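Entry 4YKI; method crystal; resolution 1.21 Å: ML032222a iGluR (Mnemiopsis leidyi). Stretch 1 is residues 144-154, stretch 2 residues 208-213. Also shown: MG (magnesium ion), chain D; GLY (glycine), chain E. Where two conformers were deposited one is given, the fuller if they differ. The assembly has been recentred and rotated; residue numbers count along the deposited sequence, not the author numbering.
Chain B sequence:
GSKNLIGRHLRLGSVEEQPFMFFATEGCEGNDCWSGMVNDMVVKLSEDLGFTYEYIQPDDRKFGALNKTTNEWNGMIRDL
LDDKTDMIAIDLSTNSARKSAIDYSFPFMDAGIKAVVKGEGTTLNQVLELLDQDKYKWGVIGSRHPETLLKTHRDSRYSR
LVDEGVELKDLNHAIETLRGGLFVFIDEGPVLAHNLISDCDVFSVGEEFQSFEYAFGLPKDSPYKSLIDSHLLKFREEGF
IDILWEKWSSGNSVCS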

ATOM      1  N   ARG B 144       5.510  -2.145  20.120  1.00 12.38           N
ATOM      2  CA  ARG B 144       5.469  -2.634  18.749  1.00 11.76           C
ATOM      3  C   ARG B 144       4.085  -2.248  18.207  1.00 11.09           C
ATOM      4  O   ARG B 144       3.160  -1.973  18.981  1.00 11.58           O
ATOM      5  N   HIS B 145       3.936  -2.269  16.890  1.00 10.64           N
ATOM      6  CA  HIS B 145       2.740  -1.761  16.219  1.00 10.52           C
ATOM      7  C   HIS B 145       1.409  -2.380  16.668  1.00 11.35           C
ATOM      8  O   HIS B 145       0.474  -1.639  16.886  1.00 11.62           O
ATOM      9  N   PRO B 146       1.290  -3.714  16.776  1.00 11.07           N
ATOM     10  CA  PRO B 146      -0.020  -4.234  17.181  1.00 10.86           C
ATOM     11  C   PRO B 146      -0.500  -3.652  18.514  1.00 11.38           C
ATOM     12  O   PRO B 146      -1.655  -3.256  18.628  1.00 11.93           O
ATOM     13  N   GLU B 147       0.376  -3.587  19.511  1.00 11.25           N
ATOM     14  CA  GLU B 147       0.043  -2.962  20.791  1.00 11.66           C
ATOM     15  C   GLU B 147      -0.475  -1.537  20.584  1.00 11.94           C
ATOM     16  O   GLU B 147      -1.480  -1.148  21.163  1.00 12.05           O
ATOM     17  N   THR B 148       0.223  -0.765  19.763  1.00 12.03           N
ATOM     18  CA  THR B 148      -0.194   0.609  19.515  1.00 11.79           C
ATOM     19  C   THR B 148      -1.583   0.666  18.883  1.00 12.94           C
ATOM     20  O   THR B 148      -2.438   1.459  19.306  1.00 13.34           O
ATOM     21  N   LEU B 149      -1.828  -0.172  17.883  1.00 12.41           N
ATOM     22  CA  LEU B 149      -3.150  -0.173  17.260  1.00 12.48           C
ATOM     23  C   LEU B 149      -4.239  -0.561  18.223  1.00 12.53           C
ATOM     24  O   LEU B 149      -5.311   0.041  18.214  1.00 14.43           O
ATOM     25  N   LEU B 150      -4.009  -1.582  19.031  1.00 12.54           N
ATOM     26  CA  LEU B 150      -5.036  -1.999  19.968  1.00 13.93           C
ATOM     27  C   LEU B 150      -5.277  -0.922  21.041  1.00 13.86           C
ATOM     28  O   LEU B 150      -6.416  -0.710  21.449  1.00 15.25           O
ATOM     29  N   LYS B 151      -4.214  -0.239  21.471  0.70 14.14           N
ATOM     30  CA  LYS B 151      -4.332   0.781  22.516  0.70 14.90           C
ATOM     31  C   LYS B 151      -4.965   2.085  22.038  0.70 16.17           C
ATOM     32  O   LYS B 151      -5.459   2.870  22.852  0.70 15.71           O
ATOM     33  N   THR B 152      -4.931   2.320  20.731  1.00 17.16           N
ATOM     34  CA  THR B 152      -5.485   3.535  20.143  1.00 19.14           C
ATOM     35  C   THR B 152      -6.836   3.272  19.441  1.00 18.65           C
ATOM     36  O   THR B 152      -7.505   4.211  19.033  1.00 21.45           O
ATOM     37  N   HIS B 153      -7.270   2.022  19.395  1.00 18.41           N
ATOM     38  CA  HIS B 153      -8.533   1.631  18.763  1.00 18.64           C
ATOM     39  C   HIS B 153      -9.665   2.338  19.477  1.00 19.59           C
ATOM     40  O   HIS B 153      -9.631   2.497  20.685  1.00 19.52           O
ATOM     41  N   ARG B 154     -10.668   2.785  18.737  1.00 22.31           N
ATOM     42  CA  ARG B 154     -11.685   3.580  19.398  1.00 24.86           C
ATOM     43  C   ARG B 154     -12.597   2.743  20.318  1.00 23.95           C
ATOM     44  O   ARG B 154     -13.211   3.280  21.227  1.00 24.23           O
ATOM     45  N   GLU B 208      -8.118 -11.704   9.785  1.00 17.06           N
ATOM     46  CA  GLU B 208      -7.271 -10.544  10.023  1.00 16.91           C
ATOM     47  C   GLU B 208      -8.137  -9.303  10.142  1.00 17.34           C
ATOM     48  O   GLU B 208      -9.249  -9.260   9.584  1.00 18.29           O
ATOM     49  N   PHE B 209      -7.669  -8.317  10.897  1.00 15.85           N
ATOM     50  CA  PHE B 209      -8.349  -7.041  11.062  1.00 16.41           C
ATOM     51  C   PHE B 209      -7.336  -5.908  11.100  1.00 14.77           C
ATOM     52  O   PHE B 209      -6.169  -6.149  11.387  1.00 14.93           O
ATOM     53  N   GLN B 210      -7.802  -4.698  10.811  1.00 15.99           N
ATOM     54  CA  GLN B 210      -6.967  -3.516  10.599  1.00 15.49           C
ATOM     55  C   GLN B 210      -6.225  -3.626   9.263  1.00 15.44           C
ATOM     56  O   GLN B 210      -5.854  -4.715   8.811  1.00 21.58           O
ATOM     57  N   SER B 211      -6.035  -2.484   8.638  1.00 14.84           N
ATOM     58  CA  SER B 211      -5.332  -2.377   7.380  1.00 16.03           C
ATOM     59  C   SER B 211      -4.198  -1.406   7.518  1.00 14.60           C
ATOM     60  O   SER B 211      -4.426  -0.254   7.887  1.00 15.80           O
ATOM     61  N   PHE B 212      -2.986  -1.841   7.175  1.00 13.54           N
ATOM     62  CA  PHE B 212      -1.811  -0.981   7.233  1.00 12.35           C
ATOM     63  C   PHE B 212      -0.760  -1.482   6.234  1.00 11.67           C
ATOM     64  O   PHE B 212      -1.008  -2.422   5.487  1.00 12.27           O
ATOM     65  N   GLU B 213       0.377  -0.806   6.209  1.00 11.63           N
ATOM     66  CA  GLU B 213       1.470  -1.097   5.292  1.00 11.32           C
ATOM     67  C   GLU B 213       2.739  -1.348   6.070  1.00 10.66           C
ATOM     68  O   GLU B 213       2.916  -0.849   7.187  1.00 11.58           O
TER

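Side-chain packing between the helix that begins at His 145 and the strand of the second stretch, whose axes approach to 11.0 Å with N-to-C directions 118° apart. Gln 210, Leu 149 and Phe 212 cover the most surface, and all three point their CA-to-CB bonds toward the opposing stretch. Gln 210 (m, m) extends along the helix flank: its CG lies 3.8 Å from Leu 149 CD1, and its amide ends near the His 153 ring (t), although the amide's orientation in the model is doubtful. Leu 149 (m, t) bridges two strand residues, its CD1 also lying 4.1 Å from Phe 212 CD1. Phe 212 (p, chi2 -88°) presents a ring face to the edge of His 145 (t); NE2 of His 145 comes within 3.4 Å of CD1 of Phe 212, planes at 58°. Leu 150 (m, p) and Phe 209 (p) start sideways but converge at their ends, with Leu 150 CD1 4.5 Å from Phe 209 CE2. No hydrogen bond crosses between the stretches; His 145 ND1 is hydrogen-bonded elsewhere in the structure. The backbone N of His 145 donates to O of the bound glycine (2.9 Å), whose CA lies over one face of the Arg 144 guanidinium. Glu 213, whose CA-to-CB bond points away, binds magnesium through OE2 (OE2 to MG 2.1 Å); its OE1 accepts from metal-bound water 1 (2.6 Å to O).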

ATOM      1  CB  ARG B 144       5.694  -4.154  18.763  1.00 12.12           C
ATOM      2  CG  ARG B 144       5.804  -4.866  17.430  1.00 11.06           C
ATOM      3  CD  ARG B 144       5.819  -6.370  17.645  1.00 11.32           C
ATOM      4  NE  ARG B 144       5.633  -7.160  16.423  1.00 11.08           N
ATOM      5  CZ  ARG B 144       6.575  -7.449  15.532  1.00 11.63           C
ATOM      6  NH1 ARG B 144       7.808  -6.994  15.670  1.00 11.84           N
ATOM      7  NH2 ARG B 144       6.265  -8.192  14.472  1.00 12.73           N
ATOM      8  CB  HIS B 145       2.979  -1.871  14.721  1.00 10.94           C
ATOM      9  CG  HIS B 145       1.774  -1.687  13.881  1.00 11.15           C
ATOM     10  ND1 HIS B 145       1.262  -0.447  13.571  1.00 12.06           N
ATOM     11  CD2 HIS B 145       1.010  -2.604  13.245  1.00 11.39           C
ATOM     12  CE1 HIS B 145       0.231  -0.618  12.763  1.00 11.67           C
ATOM     13  NE2 HIS B 145       0.057  -1.914  12.547  1.00 12.00           N
ATOM     14  CB  PRO B 146       0.205  -5.755  17.228  1.00 11.66           C
ATOM     15  CG  PRO B 146       1.310  -5.991  16.217  1.00 12.32           C
ATOM     16  CD  PRO B 146       2.221  -4.803  16.414  1.00 11.33           C
ATOM     17  CB  GLU B 147       1.271  -2.949  21.690  1.00 12.06           C
ATOM     18  CG  GLU B 147       0.998  -2.366  23.070  1.00 12.79           C
ATOM     19  CD  GLU B 147       2.253  -2.123  23.875  1.00 14.03           C
ATOM     20  OE1 GLU B 147       3.113  -1.356  23.391  1.00 14.53           O
ATOM     21  OE2 GLU B 147       2.370  -2.681  24.987  1.00 17.03           O
ATOM     22  CB  THR B 148       0.835   1.321  18.632  1.00 12.41           C
ATOM     23  OG1 THR B 148       2.018   1.562  19.401  1.00 14.21           O
ATOM     24  CG2 THR B 148       0.312   2.659  18.161  1.00 13.26           C
ATOM     25  CB  LEU B 149      -3.211  -1.080  16.040  1.00 14.06           C
ATOM     26  CG  LEU B 149      -2.486  -0.627  14.782  1.00 14.02           C
ATOM     27  CD1 LEU B 149      -2.963  -1.500  13.597  1.00 15.43           C
ATOM     28  CD2 LEU B 149      -2.698   0.860  14.517  1.00 14.85           C
ATOM     29  CB  LEU B 150      -4.704  -3.355  20.595  1.00 15.04           C
ATOM     30  CG  LEU B 150      -5.219  -4.556  19.770  1.00 18.14           C
ATOM     31  CD1 LEU B 150      -4.613  -4.655  18.386  1.00 19.36           C
ATOM     32  CD2 LEU B 150      -4.966  -5.832  20.546  1.00 19.41           C
ATOM     33  CB  LYS B 151      -2.964   1.080  23.140  0.70 15.68           C
ATOM     34  CG  LYS B 151      -2.464   0.005  24.093  0.70 17.17           C
ATOM     35  CD  LYS B 151      -3.180   0.090  25.441  0.70 17.29           C
ATOM     36  CE  LYS B 151      -2.547   1.147  26.325  0.70 18.98           C
ATOM     37  NZ  LYS B 151      -3.247   1.284  27.634  0.70 20.23           N
ATOM     38  CB  THR B 152      -4.448   4.260  19.223  1.00 21.97           C
ATOM     39  OG1 THR B 152      -4.126   3.456  18.092  1.00 23.58           O
ATOM     40  CG2 THR B 152      -3.150   4.552  19.991  1.00 23.43           C
ATOM     41  CB  HIS B 153      -8.738   0.126  18.889  1.00 18.96           C
ATOM     42  CG  HIS B 153      -9.751  -0.449  17.952  1.00 19.15           C
ATOM     43  ND1 HIS B 153     -11.101  -0.240  18.093  1.00 22.03           N
ATOM     44  CD2 HIS B 153      -9.609  -1.267  16.881  1.00 19.47           C
ATOM     45  CE1 HIS B 153     -11.745  -0.886  17.139  1.00 20.54           C
ATOM     46  NE2 HIS B 153     -10.863  -1.518  16.392  1.00 22.40           N
ATOM     47  CB  ARG B 154     -12.403   4.472  18.384  1.00 28.83           C
ATOM     48  CG  ARG B 154     -11.398   5.507  17.800  1.00 31.68           C
ATOM     49  CD  ARG B 154     -12.051   6.712  17.196  1.00 33.82           C
ATOM     50  NE  ARG B 154     -13.058   7.271  18.091  1.00 36.06           N
ATOM     51  CZ  ARG B 154     -14.080   8.015  17.685  1.00 38.20           C
ATOM     52  NH1 ARG B 154     -14.216   8.309  16.403  1.00 38.79           N
ATOM     53  NH2 ARG B 154     -14.964   8.472  18.563  1.00 40.01           N
ATOM     54  CB  GLU B 208      -6.245 -10.413   8.911  1.00 19.63           C
ATOM     55  CG  GLU B 208      -5.302 -11.582   8.905  1.00 19.69           C
ATOM     56  CD  GLU B 208      -4.119 -11.425   7.993  1.00 27.77           C
ATOM     57  OE1 GLU B 208      -3.910 -10.316   7.449  1.00 25.44           O
ATOM     58  OE2 GLU B 208      -3.380 -12.427   7.830  1.00 30.29           O
ATOM     59  CB  PHE B 209      -9.251  -7.033  12.304  1.00 17.76           C
ATOM     60  CG  PHE B 209      -8.539  -7.335  13.604  1.00 16.56           C
ATOM     61  CD1 PHE B 209      -8.189  -8.634  13.943  1.00 19.84           C
ATOM     62  CD2 PHE B 209      -8.276  -6.318  14.507  1.00 20.20           C
ATOM     63  CE1 PHE B 209      -7.556  -8.902  15.134  1.00 18.76           C
ATOM     64  CE2 PHE B 209      -7.641  -6.598  15.713  1.00 19.94           C
ATOM     65  CZ  PHE B 209      -7.300  -7.882  16.018  1.00 18.71           C
ATOM     66  CB  GLN B 210      -5.943  -3.255  11.718  1.00 18.62           C
ATOM     67  CG  GLN B 210      -6.496  -2.916  13.084  1.00 18.72           C
ATOM     68  CD  GLN B 210      -7.095  -1.514  13.170  1.00 22.95           C
ATOM     69  OE1 GLN B 210      -6.678  -0.562  12.483  1.00 23.82           O
ATOM     70  NE2 GLN B 210      -8.098  -1.386  14.012  1.00 25.59           N
ATOM     71  CB  SER B 211      -6.313  -1.851   6.343  1.00 17.40           C
ATOM     72  OG  SER B 211      -5.679  -1.551   5.126  1.00 17.72           O
ATOM     73  CB  PHE B 212      -1.281  -0.865   8.677  1.00 11.49           C
ATOM     74  CG  PHE B 212      -0.870  -2.172   9.287  1.00 12.40           C
ATOM     75  CD1 PHE B 212      -1.784  -2.954   9.939  1.00 12.85           C
ATOM     76  CD2 PHE B 212       0.442  -2.613   9.203  1.00 11.83           C
ATOM     77  CE1 PHE B 212      -1.423  -4.158  10.487  1.00 14.33           C
ATOM     78  CE2 PHE B 212       0.811  -3.827   9.738  1.00 13.25           C
ATOM     79  CZ  PHE B 212      -0.134  -4.600  10.386  1.00 13.59           C
ATOM     80  CB  GLU B 213       1.772   0.133   4.446  1.00 11.71           C
ATOM     81  CG  GLU B 213       0.707   0.525   3.490  1.00 13.01           C
ATOM     82  CD  GLU B 213       0.666  -0.340   2.250  1.00 13.21           C
ATOM     83  OE1 GLU B 213       1.545  -1.221   2.059  1.00 13.87           O
ATOM     84  OE2 GLU B 213      -0.244  -0.100   1.414  1.00 13.43           O
TER
HETATM   85 MG    MG D 302      -0.842  -1.192  -0.228  0.68 10.09          MG
HETATM   86  N   GLY E 301       6.478  -4.722  12.299  1.00 13.64           N
HETATM   87  CA  GLY E 301       6.430  -4.324  13.725  1.00 11.95           C
HETATM   88  C   GLY E 301       6.366  -2.831  13.941  1.00 11.26           C
HETATM   89  O   GLY E 301       6.219  -2.425  15.114  1.00 10.56           O
HETATM   90  OXT GLY E 301       6.482  -2.061  12.964  1.00 11.53           O
HETATM   91  O   HOH W   1       1.068  -2.080  -0.355  1.00 13.61           O
HETATM   92  O   HOH W   2      -2.640  -0.102  -0.087  1.00 13.77           O